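Local coordinates for putative methylthioribose-1-phosphate isomerase (Archaeoglobus fulgidus, PDB 1T5O), which probably catalyses the interconversion of 5-methylthioribose 1-phosphate and 5-methylthioribulose 1-phosphate, an isomerisation used in methionine biosynthesis, at residues I6-G11 / G54-A59; L12-Q17 / E25-R30; V231-I236 / F261-P266; I245-V250 / A308-P313. All blocks are in the same frame, centred on the assembly; numbering follows the deposited sequence.

Contact 1. Residues I6-G11 / G54-A59; sequences IFWDDG and GAYGIA
Tyr-56 reaches out from its helix and lays its ring against the backbone of strand 6-8. CG is anti to the carbonyl carbon (chi1 -77°), which carries the ring toward the strand. One ring face looks onto the backbone at Phe-7 C. Ile-6 and Trp-8 slide past the ring in directions opposite to it, both obliquely and both from the strand side. CG1 of Ile-6 approaches CD2 of Tyr-56 at 4.0 Å. CE3 of Trp-8 lies 3.9 Å from CD1 of Tyr-56. The indole and phenol ring planes are inclined by about 30°. Trp-8 has CG anti to the backbone N, so its six-membered ring extends toward the next helical turn, where CZ3 touches Ala-59 CB at 4.2 Å. Gly-11 N sits over one face of the indole, toward its rim.

This is an outer strand of the N-terminal three-stranded antiparallel sheet packed on helix 47-61. The strand and helix axes approach to 9.7 Å. Leu-12 of the next strand and Ala-122 and Ala-126 of helix 111-141 also touch Tyr-56.

At the tip of Tyr-56, two waters connect the hydroxyl to the strand. The first lies in the ring plane, 2.8 Å from Tyr-56 OH, and donates to Ile-6 O at 2.8 Å. The second is 3.2 Å from Tyr-56 OH and accepts a weak bond from Trp-8 N. A leucine at Tyr-56 would remove the hydroxyl and ring, and would probably lose both water bridges and loosen the packing of Trp-8.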
loop_
_atom_site.group_PDB
_atom_site.type_symbol
_atom_site.label_atom_id
_atom_site.label_comp_id
_atom_site.label_asym_id
_atom_site.label_seq_id
_atom_site.Cartn_x
_atom_site.Cartn_y
_atom_site.Cartn_z
ATOM N N ILE A 6 -2.116 6.974 27.774
ATOM C CA ILE A 6 -2.104 8.308 28.364
ATOM C C ILE A 6 -2.686 8.127 29.766
ATOM O O ILE A 6 -3.705 7.438 29.942
ATOM C CB ILE A 6 -2.951 9.308 27.531
ATOM C CG1 ILE A 6 -2.980 10.669 28.225
ATOM C CG2 ILE A 6 -4.385 8.793 27.349
ATOM C CD1 ILE A 6 -3.688 11.727 27.405
ATOM N N PHE A 7 -2.022 8.709 30.767
ATOM C CA PHE A 7 -2.474 8.566 32.146
ATOM C C PHE A 7 -1.943 9.663 33.085
ATOM O O PHE A 7 -1.171 10.534 32.686
ATOM C CB PHE A 7 -2.043 7.191 32.670
ATOM C CG PHE A 7 -0.574 6.915 32.479
ATOM C CD1 PHE A 7 -0.075 6.569 31.222
ATOM C CD2 PHE A 7 0.316 7.040 33.539
ATOM C CE1 PHE A 7 1.282 6.353 31.023
ATOM C CE2 PHE A 7 1.677 6.826 33.353
ATOM C CZ PHE A 7 2.161 6.480 32.093
ATOM N N TRP A 8 -2.374 9.615 34.339
ATOM C CA TRP A 8 -1.921 10.590 35.323
ATOM C C TRP A 8 -1.091 9.882 36.382
ATOM O O TRP A 8 -1.526 8.905 36.985
ATOM C CB TRP A 8 -3.102 11.287 35.988
ATOM C CG TRP A 8 -2.680 12.504 36.761
ATOM C CD1 TRP A 8 -2.216 12.554 38.057
ATOM C CD2 TRP A 8 -2.649 13.849 36.271
ATOM N NE1 TRP A 8 -1.903 13.855 38.394
ATOM C CE2 TRP A 8 -2.160 14.670 37.316
ATOM C CE3 TRP A 8 -2.988 14.444 35.043
ATOM C CZ2 TRP A 8 -2.006 16.053 37.173
ATOM C CZ3 TRP A 8 -2.833 15.821 34.901
ATOM C CH2 TRP A 8 -2.343 16.610 35.965
ATOM N N ASP A 9 0.117 10.376 36.579
ATOM C CA ASP A 9 1.048 9.816 37.548
ATOM C C ASP A 9 1.934 11.000 37.875
ATOM O O ASP A 9 2.997 11.180 37.272
ATOM C CB ASP A 9 1.881 8.719 36.903
ATOM C CG ASP A 9 1.779 7.408 37.637
ATOM O OD1 ASP A 9 0.638 6.916 37.823
ATOM O OD2 ASP A 9 2.841 6.863 38.019
ATOM N N ASP A 10 1.475 11.812 38.821
ATOM C CA ASP A 10 2.189 13.023 39.208
ATOM C C ASP A 10 2.333 13.863 37.950
ATOM O O ASP A 10 3.415 14.346 37.623
ATOM C CB ASP A 10 3.569 12.700 39.786
ATOM C CG ASP A 10 3.494 11.830 41.028
ATOM O OD1 ASP A 10 2.486 11.915 41.768
ATOM O OD2 ASP A 10 4.456 11.066 41.270
ATOM N N GLY A 11 1.223 14.017 37.233
ATOM C CA GLY A 11 1.246 14.791 36.013
ATOM C C GLY A 11 0.801 13.958 34.834
ATOM O O GLY A 11 0.774 12.725 34.910
ATOM N N GLY A 54 -8.237 15.491 26.259
ATOM C CA GLY A 54 -9.029 16.680 26.510
ATOM C C GLY A 54 -9.311 16.874 27.993
ATOM O O GLY A 54 -9.142 17.975 28.516
ATOM N N ALA A 55 -9.738 15.807 28.669
ATOM C CA ALA A 55 -10.049 15.863 30.103
ATOM C C ALA A 55 -8.818 16.087 30.973
ATOM O O ALA A 55 -8.847 16.901 31.888
ATOM C CB ALA A 55 -10.767 14.584 30.542
ATOM N N TYR A 56 -7.742 15.351 30.711
ATOM C CA TYR A 56 -6.533 15.538 31.509
ATOM C C TYR A 56 -5.996 16.932 31.229
ATOM O O TYR A 56 -5.315 17.520 32.071
ATOM C CB TYR A 56 -5.465 14.501 31.160
ATOM C CG TYR A 56 -5.726 13.130 31.744
ATOM C CD1 TYR A 56 -5.997 12.966 33.106
ATOM C CD2 TYR A 56 -5.646 11.992 30.952
ATOM C CE1 TYR A 56 -6.175 11.689 33.661
ATOM C CE2 TYR A 56 -5.816 10.717 31.486
ATOM C CZ TYR A 56 -6.079 10.568 32.832
ATOM O OH TYR A 56 -6.242 9.303 33.347
ATOM N N GLY A 57 -6.311 17.450 30.038
ATOM C CA GLY A 57 -5.857 18.779 29.668
ATOM C C GLY A 57 -6.357 19.806 30.668
ATOM O O GLY A 57 -5.599 20.670 31.104
ATOM N N ILE A 58 -7.640 19.700 31.025
ATOM C CA ILE A 58 -8.285 20.601 31.982
ATOM C C ILE A 58 -7.684 20.411 33.378
ATOM O O ILE A 58 -7.478 21.384 34.101
ATOM C CB ILE A 58 -9.828 20.344 32.032
ATOM C CG1 ILE A 58 -10.451 20.591 30.649
ATOM C CG2 ILE A 58 -10.487 21.193 33.123
ATOM C CD1 ILE A 58 -10.137 21.963 30.014
ATOM N N ALA A 59 -7.411 19.161 33.763
ATOM C CA ALA A 59 -6.809 18.896 35.069
ATOM C C ALA A 59 -5.414 19.517 35.057
ATOM O O ALA A 59 -4.943 20.082 36.051
ATOM C CB ALA A 59 -6.714 17.403 35.322
HETATM O O HOH W 1 -5.604 6.959 31.924
HETATM O O HOH W 2 -4.798 7.697 35.702
#

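Contact 2. Residues L12-Q17 / E25-R30; sequences LKLIDQ and EVIECR
Ile-27 crosses obliquely over Leu-14, its CD1 resting 4.0 Å from CD1 of Leu-14. Its CG1 takes the crowded position between the backbone N and the carbonyl carbon (chi1 56°). This brings CG1 to 3.5 Å from Leu-14 O. Its CG2 lies 3.7 Å from Asp-16 OD2, and CD1 also borders that carboxylate, while Asp-16 OD1 bonds to Thr-18. Leu-14 CD1 also meets Cys-29 SG. Leu-12 and Leu-14 share this face, which helices 32-40 and 47-61 cover.

On the other face, Lys-13 and Glu-28 cross obliquely. Only the aliphatic chain of Lys-13 touches: CD is 3.4 Å from Glu-28 OE1. Lys-13 NZ is bonded instead to Asp-9 O. Val-26 CG1 packs on Lys-13 CB.

Leu-14 and Ile-27 form a hydrogen-bonded pair, with Leu-14 N to Ile-27 O at 3.0 Å and Ile-27 N to Leu-14 O at 2.8 Å. Past the strand, Asp-16 N donates to Glu-25 O over 2.7 Å, almost along the C=O axis. A water then joins Asp-16 O to Glu-25 N. The whole is an antiparallel beta hairpin, with one apolar face turned to the helices.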
loop_
_atom_site.group_PDB
_atom_site.type_symbol
_atom_site.label_atom_id
_atom_site.label_comp_id
_atom_site.label_asym_id
_atom_site.label_seq_id
_atom_site.Cartn_x
_atom_site.Cartn_y
_atom_site.Cartn_z
ATOM N N LEU A 12 0.463 14.641 33.743
ATOM C CA LEU A 12 -0.001 13.984 32.526
ATOM C C LEU A 12 1.118 13.246 31.798
ATOM O O LEU A 12 2.085 13.864 31.346
ATOM C CB LEU A 12 -0.615 15.020 31.585
ATOM C CG LEU A 12 -1.643 14.538 30.557
ATOM C CD1 LEU A 12 -2.180 15.746 29.773
ATOM C CD2 LEU A 12 -1.013 13.507 29.622
ATOM N N LYS A 13 0.982 11.934 31.675
ATOM C CA LYS A 13 1.985 11.134 30.974
ATOM C C LYS A 13 1.357 10.495 29.730
ATOM O O LYS A 13 0.196 10.072 29.775
ATOM C CB LYS A 13 2.522 10.030 31.882
ATOM C CG LYS A 13 3.017 10.488 33.253
ATOM C CD LYS A 13 4.309 11.301 33.166
ATOM C CE LYS A 13 4.852 11.609 34.575
ATOM N NZ LYS A 13 5.123 10.342 35.341
ATOM N N LEU A 14 2.120 10.440 28.632
ATOM C CA LEU A 14 1.668 9.831 27.369
ATOM C C LEU A 14 2.780 8.996 26.761
ATOM O O LEU A 14 3.961 9.336 26.875
ATOM C CB LEU A 14 1.365 10.858 26.275
ATOM C CG LEU A 14 0.829 12.276 26.378
ATOM C CD1 LEU A 14 1.157 12.980 25.082
ATOM C CD2 LEU A 14 -0.661 12.273 26.617
ATOM N N ILE A 15 2.397 7.923 26.084
ATOM C CA ILE A 15 3.365 7.105 25.375
ATOM C C ILE A 15 3.598 7.952 24.123
ATOM O O ILE A 15 2.639 8.353 23.458
ATOM C CB ILE A 15 2.763 5.746 24.951
ATOM C CG1 ILE A 15 2.780 4.770 26.122
ATOM C CG2 ILE A 15 3.538 5.178 23.765
ATOM C CD1 ILE A 15 2.027 3.477 25.844
ATOM N N ASP A 16 4.854 8.232 23.800
ATOM C CA ASP A 16 5.166 9.050 22.620
ATOM C C ASP A 16 5.134 8.155 21.374
ATOM O O ASP A 16 6.158 7.602 20.970
ATOM C CB ASP A 16 6.562 9.673 22.752
ATOM C CG ASP A 16 6.820 10.757 21.724
ATOM O OD1 ASP A 16 6.048 10.865 20.750
ATOM O OD2 ASP A 16 7.803 11.508 21.889
ATOM N N GLN A 17 3.965 8.040 20.753
ATOM C CA GLN A 17 3.812 7.181 19.585
ATOM C C GLN A 17 4.685 7.537 18.389
ATOM O O GLN A 17 5.025 6.671 17.599
ATOM C CB GLN A 17 2.327 7.095 19.190
ATOM C CG GLN A 17 1.533 6.204 20.142
ATOM C CD GLN A 17 0.053 6.144 19.814
ATOM O OE1 GLN A 17 -0.328 5.813 18.692
ATOM N NE2 GLN A 17 -0.792 6.458 20.794
ATOM N N GLU A 25 8.838 5.388 24.578
ATOM C CA GLU A 25 9.177 6.567 25.346
ATOM C C GLU A 25 7.953 7.198 25.981
ATOM O O GLU A 25 6.985 7.511 25.285
ATOM C CB GLU A 25 9.803 7.625 24.444
ATOM C CG GLU A 25 11.291 7.603 24.353
ATOM C CD GLU A 25 11.818 8.927 23.834
ATOM O OE1 GLU A 25 11.429 9.976 24.397
ATOM O OE2 GLU A 25 12.616 8.928 22.874
ATOM N N VAL A 26 7.999 7.401 27.296
ATOM C CA VAL A 26 6.893 8.044 27.985
ATOM C C VAL A 26 7.260 9.517 28.160
ATOM O O VAL A 26 8.305 9.841 28.734
ATOM C CB VAL A 26 6.634 7.414 29.381
ATOM C CG1 VAL A 26 5.617 8.257 30.160
ATOM C CG2 VAL A 26 6.126 5.970 29.222
ATOM N N ILE A 27 6.428 10.413 27.645
ATOM C CA ILE A 27 6.710 11.828 27.812
ATOM C C ILE A 27 5.761 12.459 28.829
ATOM O O ILE A 27 4.697 11.919 29.158
ATOM C CB ILE A 27 6.619 12.606 26.489
ATOM C CG1 ILE A 27 5.250 12.397 25.845
ATOM C CG2 ILE A 27 7.746 12.175 25.570
ATOM C CD1 ILE A 27 5.104 13.052 24.482
ATOM N N GLU A 28 6.180 13.610 29.328
ATOM C CA GLU A 28 5.427 14.354 30.320
ATOM C C GLU A 28 4.925 15.674 29.751
ATOM O O GLU A 28 5.693 16.442 29.170
ATOM C CB GLU A 28 6.337 14.629 31.520
ATOM C CG GLU A 28 5.879 15.742 32.436
ATOM C CD GLU A 28 4.883 15.270 33.462
ATOM O OE1 GLU A 28 3.844 14.703 33.056
ATOM O OE2 GLU A 28 5.144 15.462 34.671
ATOM N N CYS A 29 3.627 15.918 29.884
ATOM C CA CYS A 29 3.064 17.180 29.443
ATOM C C CYS A 29 2.881 17.958 30.731
ATOM O O CYS A 29 2.093 17.568 31.591
ATOM C CB CYS A 29 1.712 16.990 28.756
ATOM S SG CYS A 29 1.809 16.445 27.041
ATOM N N ARG A 30 3.632 19.043 30.883
ATOM C CA ARG A 30 3.527 19.858 32.085
ATOM C C ARG A 30 2.740 21.134 31.817
ATOM O O ARG A 30 2.485 21.911 32.736
ATOM C CB ARG A 30 4.923 20.161 32.662
ATOM C CG ARG A 30 6.038 20.175 31.631
ATOM C CD ARG A 30 7.411 19.910 32.253
ATOM N NE ARG A 30 8.443 19.787 31.219
ATOM C CZ ARG A 30 8.513 18.789 30.336
ATOM N NH1 ARG A 30 7.613 17.808 30.354
ATOM N NH2 ARG A 30 9.478 18.776 29.421
HETATM O O HOH W 3 7.314 5.485 22.381
#

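Contact 3. Residues V231-I236 / F261-P266; sequences VGADRI and FYVAAP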
loop_
_atom_site.group_PDB
_atom_site.type_symbol
_atom_site.label_atom_id
_atom_site.label_comp_id
_atom_site.label_asym_id
_atom_site.label_seq_id
_atom_site.Cartn_x
_atom_site.Cartn_y
_atom_site.Cartn_z
ATOM N N VAL A 231 -11.812 -4.944 12.280
ATOM C CA VAL A 231 -11.272 -3.598 12.165
ATOM C C VAL A 231 -12.031 -2.689 13.126
ATOM O O VAL A 231 -13.043 -3.082 13.727
ATOM C CB VAL A 231 -11.420 -3.019 10.723
ATOM C CG1 VAL A 231 -10.596 -3.861 9.739
ATOM C CG2 VAL A 231 -12.896 -2.963 10.320
ATOM N N GLY A 232 -11.521 -1.481 13.306
ATOM C CA GLY A 232 -12.214 -0.545 14.174
ATOM C C GLY A 232 -13.041 0.362 13.269
ATOM O O GLY A 232 -13.253 0.042 12.085
ATOM N N ALA A 233 -13.498 1.486 13.812
ATOM C CA ALA A 233 -14.297 2.437 13.043
ATOM C C ALA A 233 -14.068 3.856 13.524
ATOM O O ALA A 233 -13.840 4.094 14.707
ATOM C CB ALA A 233 -15.762 2.129 13.179
ATOM N N ASP A 234 -14.158 4.808 12.606
ATOM C CA ASP A 234 -14.018 6.191 13.009
ATOM C C ASP A 234 -15.408 6.766 13.177
ATOM O O ASP A 234 -15.625 7.671 13.977
ATOM C CB ASP A 234 -13.251 6.960 11.958
ATOM C CG ASP A 234 -11.788 6.621 11.983
ATOM O OD1 ASP A 234 -11.139 6.895 13.028
ATOM O OD2 ASP A 234 -11.287 6.069 10.978
ATOM N N ARG A 235 -16.355 6.221 12.423
ATOM C CA ARG A 235 -17.718 6.710 12.489
ATOM C C ARG A 235 -18.656 5.754 11.786
ATOM O O ARG A 235 -18.383 5.320 10.665
ATOM C CB ARG A 235 -17.813 8.072 11.819
ATOM C CG ARG A 235 -18.974 8.858 12.342
ATOM C CD ARG A 235 -19.839 9.333 11.241
ATOM N NE ARG A 235 -19.285 10.435 10.469
ATOM C CZ ARG A 235 -18.874 11.603 10.967
ATOM N NH1 ARG A 235 -18.916 11.846 12.273
ATOM N NH2 ARG A 235 -18.502 12.580 10.138
ATOM N N ILE A 236 -19.782 5.458 12.423
ATOM C CA ILE A 236 -20.737 4.540 11.826
ATOM C C ILE A 236 -22.077 5.228 11.607
ATOM O O ILE A 236 -22.712 5.680 12.561
ATOM C CB ILE A 236 -20.919 3.296 12.710
ATOM C CG1 ILE A 236 -19.541 2.601 12.887
ATOM C CG2 ILE A 236 -21.972 2.350 12.053
ATOM C CD1 ILE A 236 -19.501 1.399 13.817
ATOM N N PHE A 261 -16.381 -10.383 8.419
ATOM C CA PHE A 261 -15.766 -9.058 8.548
ATOM C C PHE A 261 -16.454 -8.330 9.714
ATOM O O PHE A 261 -17.646 -8.006 9.665
ATOM C CB PHE A 261 -15.937 -8.279 7.226
ATOM C CG PHE A 261 -15.236 -6.944 7.203
ATOM C CD1 PHE A 261 -13.953 -6.819 6.655
ATOM C CD2 PHE A 261 -15.884 -5.794 7.676
ATOM C CE1 PHE A 261 -13.327 -5.580 6.566
ATOM C CE2 PHE A 261 -15.262 -4.541 7.591
ATOM C CZ PHE A 261 -13.988 -4.432 7.038
ATOM N N TYR A 262 -15.704 -8.103 10.777
ATOM C CA TYR A 262 -16.261 -7.455 11.959
ATOM C C TYR A 262 -15.718 -6.058 12.187
ATOM O O TYR A 262 -14.556 -5.784 11.896
ATOM C CB TYR A 262 -15.962 -8.314 13.205
ATOM C CG TYR A 262 -16.573 -9.687 13.136
ATOM C CD1 TYR A 262 -17.960 -9.847 13.040
ATOM C CD2 TYR A 262 -15.760 -10.838 13.150
ATOM C CE1 TYR A 262 -18.518 -11.102 12.964
ATOM C CE2 TYR A 262 -16.318 -12.122 13.068
ATOM C CZ TYR A 262 -17.688 -12.243 12.979
ATOM O OH TYR A 262 -18.256 -13.482 12.932
ATOM N N VAL A 263 -16.574 -5.179 12.696
ATOM C CA VAL A 263 -16.154 -3.825 13.027
ATOM C C VAL A 263 -16.384 -3.666 14.540
ATOM O O VAL A 263 -17.502 -3.836 15.042
ATOM C CB VAL A 263 -16.981 -2.742 12.274
ATOM C CG1 VAL A 263 -16.572 -1.386 12.791
ATOM C CG2 VAL A 263 -16.731 -2.827 10.748
ATOM N N ALA A 264 -15.322 -3.372 15.268
ATOM C CA ALA A 264 -15.439 -3.208 16.713
ATOM C C ALA A 264 -15.483 -1.711 17.019
ATOM O O ALA A 264 -14.542 -0.985 16.697
ATOM C CB ALA A 264 -14.221 -3.870 17.415
ATOM N N ALA A 265 -16.570 -1.240 17.627
ATOM C CA ALA A 265 -16.661 0.193 17.970
ATOM C C ALA A 265 -17.700 0.419 19.030
ATOM O O ALA A 265 -18.751 -0.197 18.992
ATOM C CB ALA A 265 -17.017 1.030 16.746
ATOM N N PRO A 266 -17.433 1.346 19.970
ATOM C CA PRO A 266 -18.392 1.634 21.038
ATOM C C PRO A 266 -19.567 2.453 20.542
ATOM O O PRO A 266 -19.529 3.027 19.459
ATOM C CB PRO A 266 -17.555 2.389 22.075
ATOM C CG PRO A 266 -16.631 3.182 21.226
ATOM C CD PRO A 266 -16.228 2.192 20.103
HETATM O O HOH W 4 -13.258 1.514 16.866
#
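Two neighbouring parallel strands of the central Rossmann-like sheet meet here, and the chain then leads off toward the predicted active site. Val-231 ends strand 228-231 and pairs with Val-263 of strand 261-264. Val-231 N donates to Tyr-262 O at 2.9 Å. Val-231 O accepts from Ala-264 N at 2.8 Å, nearly along the C=O axis. The two bonds therefore fall on the residues before and after Val-263, as in parallel pairing. Beyond them the backbones separate and a water takes over. It accepts from Ala-233 N at 3.1 Å and donates to Ala-264 O at 2.8 Å.

The side chains continue the join. Val-231 has CG1 anti to the carbonyl carbon (chi1 -64°), which leaves CG2 in the crowded position between the backbone N and that carbon. The CG2 methyl lies 3.8 Å from Phe-261 CZ, approaching the ring obliquely, and 3.9 Å from Val-263 CG2. Thr-247 of helix 247-256 packs on Val-231 and Phe-261. The other branch of Val-263 serves the departing loop: its CG1 is 3.6 Å from Ala-233 CB. Ile-236 comes back toward Val-263 tip to tip, and its CD1 rests 3.9 Å from Ala-265 CB. Val-241 of strand 240-244 also packs on Ala-233 and Val-263.

Asp-234, the predicted proton donor, has its CB directed away from strand 261-264. With Arg-235 it forms a classic beta bulge opposite Phe-242. Strands 228-231 and 261-264, joined through helix 247-256 after inserted strands 235-237 and 240-244, make a beta-alpha-beta crossover, and a functional residue just past a strand's C-terminal end is typical of Rossmann-like folds.

Contact 4. Residues I245-V250 / A308-P313; sequences IGTYTV and AFDPTP
Hydrogen bonds from backbone N-H groups dominate, and most end on Asp-310. Its CG lies between the backbone N and the carbonyl carbon (chi1 55°), so the carboxylate faces the start of helix 247-256. Gly-246 N, at the N-cap position, donates to Asp-310 OD2 at 2.7 Å. Tyr-248 N donates to Asp-310 OD1 at 3.0 Å, with a weak second branch to OD2. Both oxygens are met from above the carboxylate plane. Separately, Ile-245 N bonds to Ala-308 O at 3.1 Å, also from above the carbonyl plane.

Van der Waals contacts fill in around these bonds. Tyr-248 CB lies 3.4 Å from Asp-310 CG. The side chains of Tyr-248 and Pro-313 cross at about a right angle, with Tyr-248 CD2 3.6 Å from Pro-313 CD. Thr-312 OG1 is 3.2 Å from Tyr-248 CA. Ile-245 is nearly eclipsed (chi1 -1°), and its CG1 presses on Ala-308 O at 3.1 Å.

Contacts with the second subunit adjoin this site. Tyr-248 OH bonds to His-257 of the second subunit, and Ile-219 of that subunit packs on Asp-310.

An alanine at Asp-310 would remove the acceptor for Gly-246 N and Tyr-248 N, and would probably loosen the helix start from strand 309-313. The buried carboxylate, facing a helix N-terminus, is likely to stay ionised and to offset the partial positive charge there.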
loop_
_atom_site.group_PDB
_atom_site.type_symbol
_atom_site.label_atom_id
_atom_site.label_comp_id
_atom_site.label_asym_id
_atom_site.label_seq_id
_atom_site.Cartn_x
_atom_site.Cartn_y
_atom_site.Cartn_z
ATOM N N ILE A 245 -8.698 4.872 5.315
ATOM C CA ILE A 245 -8.775 4.434 3.905
ATOM C C ILE A 245 -8.141 3.071 3.707
ATOM O O ILE A 245 -7.061 2.786 4.222
ATOM C CB ILE A 245 -8.016 5.306 2.846
ATOM C CG1 ILE A 245 -7.355 6.469 3.526
ATOM C CG2 ILE A 245 -8.911 5.586 1.598
ATOM C CD1 ILE A 245 -6.048 6.078 4.039
ATOM N N GLY A 246 -8.812 2.248 2.912
ATOM C CA GLY A 246 -8.290 0.925 2.625
ATOM C C GLY A 246 -9.198 -0.117 3.222
ATOM O O GLY A 246 -9.299 -1.236 2.718
ATOM N N THR A 247 -9.873 0.261 4.303
ATOM C CA THR A 247 -10.779 -0.650 4.985
ATOM C C THR A 247 -11.833 -1.196 4.015
ATOM O O THR A 247 -12.091 -2.414 3.994
ATOM C CB THR A 247 -11.485 0.051 6.182
ATOM O OG1 THR A 247 -10.498 0.516 7.103
ATOM C CG2 THR A 247 -12.420 -0.917 6.893
ATOM N N TYR A 248 -12.419 -0.318 3.209
ATOM C CA TYR A 248 -13.442 -0.757 2.250
ATOM C C TYR A 248 -12.865 -1.813 1.302
ATOM O O TYR A 248 -13.512 -2.843 1.033
ATOM C CB TYR A 248 -13.999 0.437 1.432
ATOM C CG TYR A 248 -14.813 -0.014 0.225
ATOM C CD1 TYR A 248 -14.372 0.249 -1.087
ATOM C CD2 TYR A 248 -15.976 -0.766 0.394
ATOM C CE1 TYR A 248 -15.091 -0.240 -2.203
ATOM C CE2 TYR A 248 -16.693 -1.257 -0.700
ATOM C CZ TYR A 248 -16.240 -0.983 -1.999
ATOM O OH TYR A 248 -16.959 -1.440 -3.078
ATOM N N THR A 249 -11.652 -1.576 0.807
ATOM C CA THR A 249 -11.015 -2.546 -0.083
ATOM C C THR A 249 -10.933 -3.896 0.596
ATOM O O THR A 249 -11.266 -4.901 0.006
ATOM C CB THR A 249 -9.577 -2.115 -0.471
ATOM O OG1 THR A 249 -9.649 -0.867 -1.156
ATOM C CG2 THR A 249 -8.916 -3.151 -1.424
ATOM N N VAL A 250 -10.440 -3.921 1.826
ATOM C CA VAL A 250 -10.345 -5.175 2.560
ATOM C C VAL A 250 -11.731 -5.821 2.658
ATOM O O VAL A 250 -11.867 -7.039 2.489
ATOM C CB VAL A 250 -9.788 -4.969 3.993
ATOM C CG1 VAL A 250 -9.761 -6.349 4.762
ATOM C CG2 VAL A 250 -8.376 -4.362 3.921
ATOM N N ALA A 308 -8.670 10.492 3.589
ATOM C CA ALA A 308 -8.312 9.978 4.914
ATOM C C ALA A 308 -9.057 8.704 5.296
ATOM O O ALA A 308 -8.538 7.881 6.051
ATOM C CB ALA A 308 -8.556 11.076 5.997
ATOM N N PHE A 309 -10.272 8.554 4.788
ATOM C CA PHE A 309 -11.096 7.392 5.097
ATOM C C PHE A 309 -11.848 6.946 3.867
ATOM O O PHE A 309 -11.855 7.627 2.840
ATOM C CB PHE A 309 -12.205 7.757 6.112
ATOM C CG PHE A 309 -11.729 8.524 7.319
ATOM C CD1 PHE A 309 -11.809 9.907 7.350
ATOM C CD2 PHE A 309 -11.207 7.854 8.419
ATOM C CE1 PHE A 309 -11.372 10.622 8.460
ATOM C CE2 PHE A 309 -10.766 8.550 9.534
ATOM C CZ PHE A 309 -10.847 9.940 9.559
ATOM N N ASP A 310 -12.513 5.800 3.996
ATOM C CA ASP A 310 -13.427 5.341 2.974
ATOM C C ASP A 310 -14.652 4.770 3.687
ATOM O O ASP A 310 -14.611 4.480 4.880
ATOM C CB ASP A 310 -12.821 4.316 1.968
ATOM C CG ASP A 310 -12.196 3.063 2.609
ATOM O OD1 ASP A 310 -12.580 2.606 3.710
ATOM O OD2 ASP A 310 -11.306 2.496 1.931
ATOM N N PRO A 311 -15.779 4.671 2.983
ATOM C CA PRO A 311 -16.996 4.125 3.577
ATOM C C PRO A 311 -17.147 2.650 3.183
ATOM O O PRO A 311 -17.027 2.299 2.017
ATOM C CB PRO A 311 -18.103 4.988 2.983
ATOM C CG PRO A 311 -17.526 5.474 1.619
ATOM C CD PRO A 311 -16.026 5.317 1.676
ATOM N N THR A 312 -17.358 1.791 4.167
ATOM C CA THR A 312 -17.570 0.372 3.908
ATOM C C THR A 312 -19.090 0.178 4.071
ATOM O O THR A 312 -19.635 0.454 5.149
ATOM C CB THR A 312 -16.827 -0.528 4.958
ATOM O OG1 THR A 312 -15.407 -0.441 4.769
ATOM C CG2 THR A 312 -17.263 -1.972 4.829
ATOM N N PRO A 313 -19.790 -0.282 3.012
ATOM C CA PRO A 313 -21.241 -0.483 3.143
ATOM C C PRO A 313 -21.522 -1.541 4.212
ATOM O O PRO A 313 -20.770 -2.523 4.344
ATOM C CB PRO A 313 -21.664 -0.928 1.739
ATOM C CG PRO A 313 -20.417 -1.625 1.194
ATOM C CD PRO A 313 -19.292 -0.752 1.699
#

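How the contacts relate
The contacts form two pairs. Contacts 1 and 2 have centres about 10 Å apart and share the N-terminal three-stranded sheet, in which strands 6-8 and 12-15 are neighbours. Both segments of contact 2 fall between those of contact 1 along the chain. Contacts 3 and 4, with centres about 11 Å apart, come later, and their segments alternate. Helix 247-256 of contact 4 leads into strand 261-264 of contact 3, and Phe-309 touches Asp-234. The pairs are separated by about 27 to 33 Å between centres. Predicted substrate residues Arg-45 and Gly-46 lie near the first pair and Asn-243 near the second, so the active site probably draws on both parts.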